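Long-range contacts in ICChI, a glycosylated chitinase (Ipomoea carnea, PDB 6IDN), which hydrolyses chitin and also has lysozyme activity, as a glycosylated plant enzyme of glycosyl hydrolase family 18 built on a TIM barrel: residues Y85-R90 with D132-L137; F124-G129 with Y165-A170; A155-C160 with Y178-F183. One frame throughout, in Å; residues are numbered along the deposited sequence.

Contact 1: residues Y85-R90 with D132-L137; sequences YYLSSR and DYYDTL
The carbonyl oxygen of Asp132 meets Leu87, and one water joins the two backbones: it accepts the N-H of Leu87 and is bonded to Asp132 O, 2.8 Å away. No direct hydrogen bond crosses between residues 85-90 and 132-137, so the rest is packing. Tyr133, at the N-cap position of its helix, gives its ring to the opposing backbone. A chi1 of -52° sets CG beside the backbone N; the ring beyond it shows one face to the peptide entering Arg90: Ser89 C sits 3.7 Å above the ring centre, Arg90 N lies nearer the rim, and Leu87 O comes in at the edge. A broad flat side chain suits this place because it can cover a whole peptide; an alanine here would probably leave the Ser89-Arg90 peptide without that cover and open a gap beside Arg90 CG. Tyr134 receives Leu87 over a face, CD1 standing 3.9 Å from the ring centroid and 24° off the normal, a CH-pi contact. Its OH reaches the edge of the Tyr85 ring, 3.5 Å from CD2, the two side chains crossing at about a right angle. Thr136 lies over one face of the Arg90 guanidinium, its OG1 3.6 Å from NH1. Leu137 adds its CB to the surroundings of Leu87 CD1, while its N-H bonds to Tyr133 O and begins the helix. Leu87 also touches Val96 and Thr136 touches Ala93, both on helix 90-103, which Ser89 caps through Asp92 N; Tyr134 and Leu137 rest on Phe124 of strand 121-126, so the contact lies where two helices meet beside a barrel strand.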
loop_
_atom_site.group_PDB
_atom_site.type_symbol
_atom_site.label_atom_id
_atom_site.label_comp_id
_atom_site.label_asym_id
_atom_site.label_seq_id
_atom_site.Cartn_x
_atom_site.Cartn_y
_atom_site.Cartn_z
ATOM N N TYR A 85 -12.949 -10.663 0.208
ATOM C CA TYR A 85 -12.674 -10.028 1.491
ATOM C C TYR A 85 -13.753 -9.009 1.818
ATOM O O TYR A 85 -14.281 -8.343 0.926
ATOM C CB TYR A 85 -11.282 -9.383 1.502
ATOM C CG TYR A 85 -11.052 -8.326 0.445
ATOM C CD1 TYR A 85 -10.515 -8.649 -0.786
ATOM C CD2 TYR A 85 -11.311 -6.979 0.709
ATOM C CE1 TYR A 85 -10.287 -7.676 -1.749
ATOM C CE2 TYR A 85 -11.079 -6.005 -0.248
ATOM C CZ TYR A 85 -10.561 -6.350 -1.469
ATOM O OH TYR A 85 -10.320 -5.381 -2.408
ATOM N N TYR A 86 -14.078 -8.937 3.107
ATOM C CA TYR A 86 -14.962 -7.954 3.721
ATOM C C TYR A 86 -15.097 -8.304 5.195
ATOM O O TYR A 86 -14.877 -9.451 5.604
ATOM C CB TYR A 86 -16.345 -7.904 3.067
ATOM C CG TYR A 86 -17.113 -9.205 3.092
ATOM C CD1 TYR A 86 -17.948 -9.509 4.151
ATOM C CD2 TYR A 86 -17.009 -10.127 2.055
ATOM C CE1 TYR A 86 -18.662 -10.700 4.192
ATOM C CE2 TYR A 86 -17.727 -11.315 2.082
ATOM C CZ TYR A 86 -18.541 -11.601 3.157
ATOM O OH TYR A 86 -19.258 -12.784 3.179
ATOM N N LEU A 87 -15.451 -7.303 5.992
ATOM C CA LEU A 87 -15.595 -7.458 7.431
ATOM C C LEU A 87 -17.074 -7.451 7.779
ATOM O O LEU A 87 -17.841 -6.661 7.226
ATOM C CB LEU A 87 -14.884 -6.325 8.156
ATOM C CG LEU A 87 -13.414 -6.181 7.767
ATOM C CD1 LEU A 87 -12.888 -4.850 8.263
ATOM C CD2 LEU A 87 -12.580 -7.339 8.329
ATOM N N SER A 88 -17.469 -8.313 8.713
ATOM C CA SER A 88 -18.888 -8.488 8.979
ATOM C C SER A 88 -19.389 -7.772 10.235
ATOM O O SER A 88 -20.613 -7.652 10.400
ATOM C CB SER A 88 -19.224 -9.986 9.069
ATOM O OG SER A 88 -18.414 -10.634 10.031
ATOM N N SER A 89 -18.497 -7.271 11.095
ATOM C CA SER A 89 -18.898 -6.701 12.381
ATOM C C SER A 89 -17.691 -6.048 13.033
ATOM O O SER A 89 -16.552 -6.232 12.595
ATOM C CB SER A 89 -19.460 -7.766 13.314
ATOM O OG SER A 89 -18.422 -8.617 13.755
ATOM N N ARG A 90 -17.941 -5.309 14.119
ATOM C CA ARG A 90 -16.821 -4.756 14.889
ATOM C C ARG A 90 -15.957 -5.871 15.463
ATOM O O ARG A 90 -14.722 -5.769 15.477
ATOM C CB ARG A 90 -17.326 -3.868 16.037
ATOM C CG ARG A 90 -18.042 -2.573 15.672
ATOM C CD ARG A 90 -18.363 -1.754 16.937
ATOM N NE ARG A 90 -17.123 -1.417 17.621
ATOM C CZ ARG A 90 -16.425 -0.304 17.421
ATOM N NH1 ARG A 90 -16.864 0.628 16.580
ATOM N NH2 ARG A 90 -15.275 -0.129 18.065
ATOM N N ASP A 132 -17.652 -1.456 5.176
ATOM C CA ASP A 132 -17.882 -1.309 6.609
ATOM C C ASP A 132 -16.743 -1.878 7.453
ATOM O O ASP A 132 -16.139 -2.907 7.128
ATOM C CB ASP A 132 -19.196 -1.998 7.017
ATOM C CG ASP A 132 -20.424 -1.213 6.617
ATOM O OD1 ASP A 132 -20.272 -0.026 6.253
ATOM O OD2 ASP A 132 -21.546 -1.774 6.686
ATOM N N TYR A 133 -16.483 -1.204 8.575
ATOM C CA TYR A 133 -15.625 -1.647 9.692
ATOM C C TYR A 133 -14.129 -1.567 9.416
ATOM O O TYR A 133 -13.341 -1.989 10.276
ATOM C CB TYR A 133 -15.980 -3.066 10.158
ATOM C CG TYR A 133 -17.448 -3.215 10.441
ATOM C CD1 TYR A 133 -18.048 -2.501 11.467
ATOM C CD2 TYR A 133 -18.232 -4.053 9.676
ATOM C CE1 TYR A 133 -19.389 -2.612 11.714
ATOM C CE2 TYR A 133 -19.572 -4.169 9.908
ATOM C CZ TYR A 133 -20.153 -3.461 10.939
ATOM O OH TYR A 133 -21.511 -3.583 11.175
ATOM N N TYR A 134 -13.691 -1.004 8.284
ATOM C CA TYR A 134 -12.256 -0.786 8.102
ATOM C C TYR A 134 -11.736 0.295 9.043
ATOM O O TYR A 134 -10.545 0.282 9.408
ATOM C CB TYR A 134 -11.967 -0.441 6.635
ATOM C CG TYR A 134 -12.086 -1.666 5.758
ATOM C CD1 TYR A 134 -11.164 -2.694 5.866
ATOM C CD2 TYR A 134 -13.129 -1.803 4.848
ATOM C CE1 TYR A 134 -11.270 -3.838 5.084
ATOM C CE2 TYR A 134 -13.244 -2.951 4.066
ATOM C CZ TYR A 134 -12.312 -3.955 4.183
ATOM O OH TYR A 134 -12.426 -5.085 3.409
ATOM N N ASP A 135 -12.599 1.235 9.450
ATOM C CA ASP A 135 -12.214 2.158 10.516
ATOM C C ASP A 135 -11.907 1.406 11.807
ATOM O O ASP A 135 -10.910 1.696 12.484
ATOM C CB ASP A 135 -13.297 3.233 10.746
ATOM C CG ASP A 135 -14.723 2.691 10.916
ATOM O OD1 ASP A 135 -15.012 1.508 10.655
ATOM O OD2 ASP A 135 -15.597 3.519 11.296
ATOM N N THR A 136 -12.747 0.433 12.161
ATOM C CA THR A 136 -12.522 -0.366 13.365
ATOM C C THR A 136 -11.259 -1.216 13.229
ATOM O O THR A 136 -10.469 -1.321 14.176
ATOM C CB THR A 136 -13.764 -1.233 13.639
ATOM O OG1 THR A 136 -14.932 -0.387 13.712
ATOM C CG2 THR A 136 -13.636 -2.013 14.941
ATOM N N LEU A 137 -11.019 -1.790 12.042
ATOM C CA LEU A 137 -9.793 -2.563 11.835
ATOM C C LEU A 137 -8.559 -1.696 12.065
ATOM O O LEU A 137 -7.615 -2.122 12.745
ATOM C CB LEU A 137 -9.780 -3.188 10.425
ATOM C CG LEU A 137 -8.527 -3.973 10.010
ATOM C CD1 LEU A 137 -8.251 -5.113 11.008
ATOM C CD2 LEU A 137 -8.665 -4.499 8.592
HETATM O O HOH W 1 -16.189 -4.738 4.965
#

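Contact 2: residues F124-G129 with Y165-A170; sequences FDIEDG and YYLREA. With NAG (2-acetamido-2-deoxy-beta-D-glucopyranose), chain C.
The ring of Tyr166 is sandwiched between backbone and a second tyrosine: one face covers the peptide between Glu127 and Asp128, with Glu127 C 3.6 Å above the plane toward the rim, and over the centre of the opposite face stands Tyr165 CD2, 3.3 Å from the plane. Gly129 O comes at the ring edge, 3.1 Å from Tyr166 CE1. A carbonyl oxygen suits the weakly positive C-H rim of an aromatic ring. The phenol is tied to the turn through a water, which accepts the N-H of Gly129 and lies 2.9 Å from Tyr166 OH. Tyr166 CB lies 3.8 Å from Ile126 CG2. Leu167 fills the next position: CD2 touches Ile126 CG1 at 3.9 Å and also Phe124 CB, and CD1 approaches Phe124 O; a leucine suits this place because its two methyls can reach both Ile126 and Phe124. Farther along, Arg168 grips a glycan, NE and NH2 both donating to O7 of the N-acetylglucosamine, at 3.1 and 3.0 Å; Phe162 and Asn172 complete this pocket. Residues 124-127 end a sequence that matches the DxxDxDxE signature of family 18 chitinases, which in active relatives closes with the catalytic acid at the C-terminal end of a barrel strand.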
loop_
_atom_site.group_PDB
_atom_site.type_symbol
_atom_site.label_atom_id
_atom_site.label_comp_id
_atom_site.label_asym_id
_atom_site.label_seq_id
_atom_site.Cartn_x
_atom_site.Cartn_y
_atom_site.Cartn_z
ATOM N N PHE A 124 -3.996 -0.700 3.374
ATOM C CA PHE A 124 -5.417 -0.975 3.123
ATOM C C PHE A 124 -5.699 -0.671 1.652
ATOM O O PHE A 124 -5.996 0.467 1.296
ATOM C CB PHE A 124 -6.318 -0.100 3.995
ATOM C CG PHE A 124 -6.384 -0.477 5.453
ATOM C CD1 PHE A 124 -5.239 -0.661 6.224
ATOM C CD2 PHE A 124 -7.624 -0.566 6.077
ATOM C CE1 PHE A 124 -5.337 -0.967 7.570
ATOM C CE2 PHE A 124 -7.738 -0.856 7.437
ATOM C CZ PHE A 124 -6.599 -1.074 8.186
ATOM N N ASP A 125 -5.615 -1.693 0.797
ATOM C CA ASP A 125 -5.897 -1.520 -0.633
ATOM C C ASP A 125 -7.277 -2.090 -0.951
ATOM O O ASP A 125 -7.443 -3.017 -1.727
ATOM C CB ASP A 125 -4.801 -2.172 -1.482
ATOM C CG ASP A 125 -4.895 -1.793 -2.955
ATOM O OD1 ASP A 125 -5.659 -0.865 -3.295
ATOM O OD2 ASP A 125 -4.217 -2.434 -3.794
ATOM N N ILE A 126 -8.276 -1.511 -0.295
ATOM C CA ILE A 126 -9.649 -2.008 -0.356
ATOM C C ILE A 126 -10.297 -1.474 -1.634
ATOM O O ILE A 126 -10.565 -0.280 -1.748
ATOM C CB ILE A 126 -10.439 -1.589 0.892
ATOM C CG1 ILE A 126 -9.688 -1.992 2.173
ATOM C CG2 ILE A 126 -11.847 -2.196 0.878
ATOM C CD1 ILE A 126 -9.197 -3.457 2.184
ATOM N N GLU A 127 -10.551 -2.364 -2.596
ATOM C CA GLU A 127 -11.094 -1.989 -3.895
ATOM C C GLU A 127 -12.436 -2.625 -4.207
ATOM O O GLU A 127 -13.015 -2.323 -5.262
ATOM C CB GLU A 127 -10.129 -2.378 -5.024
ATOM C CG GLU A 127 -8.752 -1.782 -4.950
ATOM C CD GLU A 127 -7.895 -2.233 -6.114
ATOM O OE1 GLU A 127 -8.408 -2.268 -7.255
ATOM O OE2 GLU A 127 -6.711 -2.559 -5.893
ATOM N N ASP A 128 -12.932 -3.518 -3.361
ATOM C CA ASP A 128 -14.226 -4.133 -3.619
ATOM C C ASP A 128 -14.771 -4.667 -2.306
ATOM O O ASP A 128 -14.087 -4.671 -1.283
ATOM C CB ASP A 128 -14.143 -5.225 -4.703
ATOM C CG ASP A 128 -13.463 -6.496 -4.223
ATOM O OD1 ASP A 128 -12.277 -6.419 -3.871
ATOM O OD2 ASP A 128 -14.100 -7.579 -4.224
ATOM N N GLY A 129 -16.030 -5.103 -2.351
ATOM C CA GLY A 129 -16.701 -5.596 -1.164
ATOM C C GLY A 129 -17.226 -4.472 -0.290
ATOM O O GLY A 129 -17.037 -3.280 -0.555
ATOM N N TYR A 165 -15.298 5.559 -1.612
ATOM C CA TYR A 165 -16.337 4.747 -0.977
ATOM C C TYR A 165 -15.742 3.765 0.019
ATOM O O TYR A 165 -16.230 3.632 1.147
ATOM C CB TYR A 165 -17.155 3.976 -2.021
ATOM C CG TYR A 165 -17.909 2.780 -1.432
ATOM C CD1 TYR A 165 -19.048 2.959 -0.654
ATOM C CD2 TYR A 165 -17.476 1.475 -1.647
ATOM C CE1 TYR A 165 -19.732 1.871 -0.104
ATOM C CE2 TYR A 165 -18.160 0.381 -1.103
ATOM C CZ TYR A 165 -19.283 0.584 -0.331
ATOM O OH TYR A 165 -19.964 -0.507 0.202
ATOM N N TYR A 166 -14.690 3.048 -0.391
ATOM C CA TYR A 166 -14.218 1.932 0.417
ATOM C C TYR A 166 -13.469 2.401 1.641
ATOM O O TYR A 166 -13.544 1.760 2.695
ATOM C CB TYR A 166 -13.323 1.009 -0.407
ATOM C CG TYR A 166 -14.067 0.399 -1.560
ATOM C CD1 TYR A 166 -14.888 -0.705 -1.381
ATOM C CD2 TYR A 166 -13.971 0.952 -2.822
ATOM C CE1 TYR A 166 -15.594 -1.240 -2.456
ATOM C CE2 TYR A 166 -14.664 0.430 -3.889
ATOM C CZ TYR A 166 -15.470 -0.668 -3.703
ATOM O OH TYR A 166 -16.148 -1.178 -4.794
ATOM N N LEU A 167 -12.735 3.510 1.519
ATOM C CA LEU A 167 -11.769 3.895 2.532
ATOM C C LEU A 167 -12.071 5.211 3.220
ATOM O O LEU A 167 -11.280 5.630 4.075
ATOM C CB LEU A 167 -10.359 3.955 1.924
ATOM C CG LEU A 167 -9.814 2.585 1.546
ATOM C CD1 LEU A 167 -8.575 2.726 0.680
ATOM C CD2 LEU A 167 -9.505 1.806 2.826
ATOM N N ARG A 168 -13.177 5.886 2.897
ATOM C CA ARG A 168 -13.380 7.201 3.505
ATOM C C ARG A 168 -13.478 7.093 5.021
ATOM O O ARG A 168 -12.892 7.910 5.733
ATOM C CB ARG A 168 -14.607 7.901 2.915
ATOM C CG ARG A 168 -15.908 7.287 3.233
ATOM C CD ARG A 168 -17.027 7.966 2.450
ATOM N NE ARG A 168 -17.280 9.322 2.924
ATOM C CZ ARG A 168 -18.253 10.103 2.464
ATOM N NH1 ARG A 168 -19.062 9.675 1.493
ATOM N NH2 ARG A 168 -18.411 11.324 2.960
ATOM N N GLU A 169 -14.147 6.059 5.537
ATOM C CA GLU A 169 -14.303 5.934 6.987
ATOM C C GLU A 169 -12.978 5.602 7.649
ATOM O O GLU A 169 -12.656 6.134 8.718
ATOM C CB GLU A 169 -15.333 4.860 7.332
ATOM C CG GLU A 169 -16.774 5.229 7.022
ATOM C CD GLU A 169 -17.743 4.128 7.414
ATOM O OE1 GLU A 169 -17.280 3.003 7.699
ATOM O OE2 GLU A 169 -18.971 4.371 7.444
ATOM N N ALA A 170 -12.205 4.704 7.046
ATOM C CA ALA A 170 -10.909 4.368 7.622
ATOM C C ALA A 170 -10.010 5.595 7.646
ATOM O O ALA A 170 -9.395 5.917 8.674
ATOM C CB ALA A 170 -10.273 3.224 6.821
HETATM C C1 NAG C . -15.480 12.514 8.661
HETATM C C2 NAG C . -16.373 12.868 7.472
HETATM C C3 NAG C . -17.199 14.122 7.781
HETATM C C4 NAG C . -17.930 13.953 9.109
HETATM C C5 NAG C . -16.942 13.574 10.207
HETATM C C6 NAG C . -17.597 13.281 11.538
HETATM C C7 NAG C . -15.629 12.224 5.219
HETATM C C8 NAG C . -14.724 12.559 4.070
HETATM N N2 NAG C . -15.570 13.049 6.272
HETATM O O3 NAG C . -18.153 14.353 6.743
HETATM O O4 NAG C . -18.586 15.166 9.462
HETATM O O5 NAG C . -16.267 12.369 9.823
HETATM O O6 NAG C . -16.637 12.908 12.518
HETATM O O7 NAG C . -16.398 11.270 5.184
HETATM O O HOH W 2 -17.495 -3.714 -4.601
#

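Contact 3: residues A155-C160 with Y178-F183; sequences AAAPAC and YVWVQF
The side chain of Gln182 passes Pro158 O and then Ala157 O, beside the hydrogen bond from its own N-H to Pro158 O (2.8 Å, 168° at the hydrogen). Its CB and then its CG pass Pro158 O, at 3.5 Å for CB. CG lies beside the backbone N (chi1 -66°), and beyond it the chain is extended, carrying CD to Ala157 O, 3.6 Å away. At the tip, OE1 lies near Ala157 O, while NE2 meets the methyl of Ala157 and makes a weak hydrogen bond to Asp125 OD1 of strand 121-126, on the other side of strand 153-156, a use for an amide that a purely apolar residue could not supply. In the partner strand, Ala156 bonds to strand 178-182 through both its N-H and its O: the N-H goes to Tyr178 O, and the O takes the N-H of Trp180 at 2.9 Å, nearly in line with the carbonyl. The indole of Trp180 fits closely against small residues, with Ala157 CB at its edge, 3.2 Å from CD1, and Ala155 CB 3.3 Å from CZ2. Methyl groups suit these positions because larger side chains would probably run into the ring. Pro158 lays CD against Val179 CG1, at 3.6 Å. At the far end Cys160 CB lies over one face of the Phe183 ring, 3.7 Å from its centroid, and its SG forms a disulfide with Cys189. Parallel pairing of Ala155 with Tyr178 and of Ala156 with Val179 joins neighbouring strands of a beta-alpha-beta unit, the repeating element of the TIM barrel.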
loop_
_atom_site.group_PDB
_atom_site.type_symbol
_atom_site.label_atom_id
_atom_site.label_comp_id
_atom_site.label_asym_id
_atom_site.label_seq_id
_atom_site.Cartn_x
_atom_site.Cartn_y
_atom_site.Cartn_z
ATOM N N ALA A 155 -1.384 2.283 6.385
ATOM C CA ALA A 155 -1.370 2.950 5.095
ATOM C C ALA A 155 -2.673 2.637 4.378
ATOM O O ALA A 155 -3.255 1.569 4.573
ATOM C CB ALA A 155 -0.156 2.508 4.244
ATOM N N ALA A 156 -3.136 3.585 3.556
ATOM C CA ALA A 156 -4.359 3.401 2.772
ATOM C C ALA A 156 -4.115 3.768 1.320
ATOM O O ALA A 156 -3.368 4.705 1.028
ATOM C CB ALA A 156 -5.519 4.262 3.308
ATOM N N ALA A 157 -4.828 3.083 0.414
ATOM C CA ALA A 157 -4.662 3.261 -1.030
ATOM C C ALA A 157 -5.999 3.557 -1.704
ATOM O O ALA A 157 -6.490 2.766 -2.523
ATOM C CB ALA A 157 -4.005 2.020 -1.652
ATOM N N PRO A 158 -6.603 4.701 -1.405
ATOM C CA PRO A 158 -7.860 5.058 -2.075
ATOM C C PRO A 158 -7.621 5.446 -3.526
ATOM O O PRO A 158 -6.528 5.831 -3.926
ATOM C CB PRO A 158 -8.358 6.262 -1.272
ATOM C CG PRO A 158 -7.066 6.965 -0.854
ATOM C CD PRO A 158 -6.097 5.803 -0.560
ATOM N N ALA A 159 -8.695 5.385 -4.313
ATOM C CA ALA A 159 -8.658 5.957 -5.650
ATOM C C ALA A 159 -8.872 7.466 -5.560
ATOM O O ALA A 159 -9.261 8.003 -4.520
ATOM C CB ALA A 159 -9.709 5.295 -6.540
ATOM N N CYS A 160 -8.617 8.178 -6.665
ATOM C CA CYS A 160 -8.497 9.626 -6.537
ATOM C C CYS A 160 -9.822 10.369 -6.410
ATOM O O CYS A 160 -9.799 11.540 -6.024
ATOM C CB CYS A 160 -7.693 10.226 -7.700
ATOM S SG CYS A 160 -8.197 9.813 -9.413
ATOM N N TYR A 178 0.232 6.790 6.324
ATOM C CA TYR A 178 0.467 6.988 4.902
ATOM C C TYR A 178 -0.854 6.867 4.177
ATOM O O TYR A 178 -1.646 5.980 4.485
ATOM C CB TYR A 178 1.442 5.924 4.323
ATOM C CG TYR A 178 2.803 5.884 4.985
ATOM C CD1 TYR A 178 3.016 5.069 6.087
ATOM C CD2 TYR A 178 3.846 6.659 4.520
ATOM C CE1 TYR A 178 4.213 5.038 6.710
ATOM C CE2 TYR A 178 5.083 6.617 5.149
ATOM C CZ TYR A 178 5.242 5.805 6.252
ATOM O OH TYR A 178 6.444 5.718 6.912
ATOM N N VAL A 179 -1.081 7.732 3.200
ATOM C CA VAL A 179 -2.212 7.559 2.274
ATOM C C VAL A 179 -1.631 7.831 0.890
ATOM O O VAL A 179 -1.121 8.925 0.638
ATOM C CB VAL A 179 -3.402 8.494 2.560
ATOM C CG1 VAL A 179 -4.438 8.330 1.442
ATOM C CG2 VAL A 179 -4.021 8.147 3.923
ATOM N N TRP A 180 -1.640 6.826 0.006
ATOM C CA TRP A 180 -1.220 7.004 -1.384
ATOM C C TRP A 180 -2.465 7.001 -2.241
ATOM O O TRP A 180 -3.125 5.971 -2.379
ATOM C CB TRP A 180 -0.230 5.925 -1.835
ATOM C CG TRP A 180 -0.285 4.623 -1.094
ATOM C CD1 TRP A 180 -1.218 3.637 -1.230
ATOM C CD2 TRP A 180 0.671 4.146 -0.156
ATOM N NE1 TRP A 180 -0.916 2.578 -0.410
ATOM C CE2 TRP A 180 0.251 2.854 0.239
ATOM C CE3 TRP A 180 1.860 4.670 0.371
ATOM C CZ2 TRP A 180 0.937 2.108 1.162
ATOM C CZ3 TRP A 180 2.568 3.889 1.311
ATOM C CH2 TRP A 180 2.085 2.631 1.681
ATOM N N VAL A 181 -2.788 8.150 -2.811
ATOM C CA VAL A 181 -3.999 8.321 -3.607
ATOM C C VAL A 181 -3.715 7.869 -5.030
ATOM O O VAL A 181 -2.762 8.341 -5.662
ATOM C CB VAL A 181 -4.475 9.778 -3.573
ATOM C CG1 VAL A 181 -5.781 9.896 -4.331
ATOM C CG2 VAL A 181 -4.628 10.258 -2.131
ATOM N N GLN A 182 -4.524 6.939 -5.531
ATOM C CA GLN A 182 -4.276 6.338 -6.840
ATOM C C GLN A 182 -4.839 7.237 -7.928
ATOM O O GLN A 182 -6.039 7.243 -8.185
ATOM C CB GLN A 182 -4.878 4.934 -6.923
ATOM C CG GLN A 182 -4.239 3.885 -5.997
ATOM C CD GLN A 182 -5.107 2.639 -5.819
ATOM O OE1 GLN A 182 -6.299 2.674 -6.063
ATOM N NE2 GLN A 182 -4.505 1.552 -5.370
ATOM N N PHE A 183 -3.948 7.967 -8.590
ATOM C CA PHE A 183 -4.328 8.829 -9.711
ATOM C C PHE A 183 -4.138 8.045 -11.009
ATOM O O PHE A 183 -3.287 8.339 -11.846
ATOM C CB PHE A 183 -3.509 10.120 -9.682
ATOM C CG PHE A 183 -3.994 11.108 -8.672
ATOM C CD1 PHE A 183 -5.004 11.979 -9.000
ATOM C CD2 PHE A 183 -3.492 11.113 -7.379
ATOM C CE1 PHE A 183 -5.483 12.897 -8.060
ATOM C CE2 PHE A 183 -3.972 12.022 -6.443
ATOM C CZ PHE A 183 -4.970 12.905 -6.789
#

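In the fold
Strand 121-126 and the turn after it tie the three contacts together. Contacts 1 and 2 have centres about 10 Å apart and meet where Tyr85 OH lies 3.0 Å from Glu127 N, a probable hydrogen bond, and where Tyr134 CE2 packs 3.6 Å from Ile126 CG2. Contacts 2 and 3, again about 10 Å between centres, share the sheet: Phe124 N is 2.7 Å from Ala155 O. Contacts 1 and 3 do not touch, their centres being about 18 Å apart. Contact 2 lies between the other two, joining barrel strand 121-126 to residues 165-170 and combining the strand end with the family signature and, through Arg168, a surface glycan.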